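Local coordinates for putative aldehyde dehydrogenase (Burkholderia cenocepacia, PDB 4YWE), which probably oxidises aldehydes to carboxylic acids with NAD or NADP as the electron acceptor, at the interface of chains A and B. Coordinates in Å, arbitrary orientation; residue numbers count along the deposited sequence, not the author numbering. Chains: chain A/B, Putative aldehyde dehydrogenase.

The interface of chains A and B. Residues chain A 424-426, 429; chain B 424-426, 429.
Two glycines meet at the centre of this two-fold contact, the CA of A:Gly426 standing 3.5 Å from the CA of B:Gly426. Each opens helix 426-435 of its aldehyde dehydrogenase subunit, so the two helices meet at their N-terminal ends and diverge from there; the absence of side chains probably allows so close an approach. The patch is a small part of a larger interface between identical subunits of the four-copy assembly, and may help hold them together. The carboxamide tip of A:Gln429, one turn into the helix, reaches B:Gly426 obliquely, with OE1 3.7 Å and NE2 3.9 Å from the glycine CA; B:Gln429 likewise brings OE1 to 3.6 Å from the CA of A:Gly426. Both glutamines hold CG anti to the carbonyl carbon (chi1 near -70°) and run extended beyond it, which gives a light, peripheral touch.

Around this core a short antiparallel beta bridge pairs A:Asp425 with B:Asp425. Reciprocal main-chain hydrogen bonds flank the pair: the N of A:Gly426 donates to the carbonyl O of B:Arg424 at 2.8 Å, and the N of B:Gly426 to the O of A:Arg424 at 2.9 Å. Both are nearly straight, 173° and 169° at the hydrogen, and each donor lies almost along the C=O axis. The first amide N-H of each helix thus finds its acceptor in the other subunit. At the rim, NE of A:Arg424 remains 5.0 Å from the carboxylate OD1 of B:Asp425, and OD2 of A:Asp425 5.3 Å from NE of B:Arg424, so these probably opposite charges may attract at long range without forming salt bridges.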
ATOM      1  N   ARG A 424      17.180  -9.367  26.588  1.00 20.97           N
ATOM      2  CA  ARG A 424      16.286  -8.367  27.166  1.00 27.77           C
ATOM      3  C   ARG A 424      16.561  -6.971  26.616  1.00 26.32           C
ATOM      4  O   ARG A 424      15.694  -6.099  26.660  1.00 27.93           O
ATOM      5  CB  ARG A 424      16.406  -8.352  28.693  1.00 36.23           C
ATOM      6  CG  ARG A 424      15.609  -9.440  29.393  1.00 41.85           C
ATOM      7  CD  ARG A 424      15.788  -9.364  30.901  1.00 45.34           C
ATOM      8  NE  ARG A 424      15.077 -10.433  31.594  1.00 47.51           N
ATOM      9  CZ  ARG A 424      15.632 -11.582  31.966  1.00 49.55           C
ATOM     10  NH1 ARG A 424      16.912 -11.815  31.712  1.00 51.84           N
ATOM     11  NH2 ARG A 424      14.907 -12.498  32.594  1.00 49.81           N
ATOM     12  N   ASP A 425      17.768  -6.763  26.099  1.00 26.04           N
ATOM     13  CA  ASP A 425      18.157  -5.454  25.584  1.00 27.41           C
ATOM     14  C   ASP A 425      17.417  -5.125  24.292  1.00 24.48           C
ATOM     15  O   ASP A 425      17.619  -5.776  23.268  1.00 22.10           O
ATOM     16  CB  ASP A 425      19.666  -5.395  25.352  1.00 30.73           C
ATOM     17  CG  ASP A 425      20.160  -3.984  25.100  1.00 36.21           C
ATOM     18  OD1 ASP A 425      20.035  -3.503  23.954  1.00 36.60           O
ATOM     19  OD2 ASP A 425      20.673  -3.355  26.048  1.00 43.38           O
ATOM     20  N   GLY A 426      16.566  -4.105  24.346  1.00 24.47           N
ATOM     21  CA  GLY A 426      15.766  -3.711  23.200  1.00 21.56           C
ATOM     22  C   GLY A 426      16.556  -3.215  22.007  1.00 21.79           C
ATOM     23  O   GLY A 426      16.259  -3.571  20.865  1.00 18.41           O
ATOM     24  N   GLN A 429      18.154  -6.093  20.280  1.00 25.23           N
ATOM     25  CA  GLN A 429      17.173  -6.870  19.526  1.00 21.20           C
ATOM     26  C   GLN A 429      17.033  -6.375  18.090  1.00 21.13           C
ATOM     27  O   GLN A 429      17.190  -7.143  17.140  1.00 15.64           O
ATOM     28  CB  GLN A 429      15.809  -6.825  20.220  1.00 16.77           C
ATOM     29  CG  GLN A 429      15.751  -7.564  21.544  1.00 17.14           C
ATOM     30  CD  GLN A 429      14.543  -7.177  22.376  1.00 20.91           C
ATOM     31  OE1 GLN A 429      13.680  -6.422  21.925  1.00 19.86           O
ATOM     32  NE2 GLN A 429      14.476  -7.692  23.597  1.00 20.54           N
TER
ATOM     33  N   ARG B 424      15.876   0.082  28.873  1.00 24.57           N
ATOM     34  CA  ARG B 424      16.677  -0.860  28.100  1.00 28.00           C
ATOM     35  C   ARG B 424      15.889  -2.127  27.780  1.00 26.31           C
ATOM     36  O   ARG B 424      16.218  -2.849  26.840  1.00 30.00           O
ATOM     37  CB  ARG B 424      17.962  -1.222  28.850  1.00 34.65           C
ATOM     38  CG  ARG B 424      19.001  -0.111  28.896  1.00 41.11           C
ATOM     39  CD  ARG B 424      20.261  -0.573  29.614  1.00 46.27           C
ATOM     40  NE  ARG B 424      21.298   0.456  29.647  1.00 51.37           N
ATOM     41  CZ  ARG B 424      21.494   1.289  30.664  1.00 54.83           C
ATOM     42  NH1 ARG B 424      20.723   1.218  31.741  1.00 56.40           N
ATOM     43  NH2 ARG B 424      22.463   2.192  30.607  1.00 55.50           N
ATOM     44  N   ASP B 425      14.850  -2.390  28.566  1.00 24.37           N
ATOM     45  CA  ASP B 425      14.045  -3.593  28.392  1.00 23.32           C
ATOM     46  C   ASP B 425      13.191  -3.501  27.131  1.00 22.48           C
ATOM     47  O   ASP B 425      12.292  -2.665  27.038  1.00 19.93           O
ATOM     48  CB  ASP B 425      13.157  -3.828  29.615  1.00 27.01           C
ATOM     49  CG  ASP B 425      12.456  -5.171  29.574  1.00 34.75           C
ATOM     50  OD1 ASP B 425      13.046  -6.164  30.050  1.00 40.80           O
ATOM     51  OD2 ASP B 425      11.319  -5.235  29.062  1.00 36.17           O
ATOM     52  N   GLY B 426      13.478  -4.372  26.168  1.00 20.47           N
ATOM     53  CA  GLY B 426      12.815  -4.346  24.877  1.00 20.08           C
ATOM     54  C   GLY B 426      11.327  -4.626  24.885  1.00 19.76           C
ATOM     55  O   GLY B 426      10.563  -3.955  24.192  1.00 26.40           O
ATOM     56  N   GLN B 429       9.416  -1.696  26.119  1.00 25.01           N
ATOM     57  CA  GLN B 429       9.402  -0.640  25.110  1.00 21.64           C
ATOM     58  C   GLN B 429       8.171  -0.725  24.215  1.00 18.62           C
ATOM     59  O   GLN B 429       7.396   0.226  24.120  1.00 25.04           O
ATOM     60  CB  GLN B 429      10.667  -0.704  24.248  1.00 22.67           C
ATOM     61  CG  GLN B 429      11.942  -0.308  24.970  1.00 22.61           C
ATOM     62  CD  GLN B 429      13.189  -0.659  24.181  1.00 23.90           C
ATOM     63  OE1 GLN B 429      13.109  -1.248  23.103  1.00 19.53           O
ATOM     64  NE2 GLN B 429      14.350  -0.300  24.717  1.00 19.90           N
TER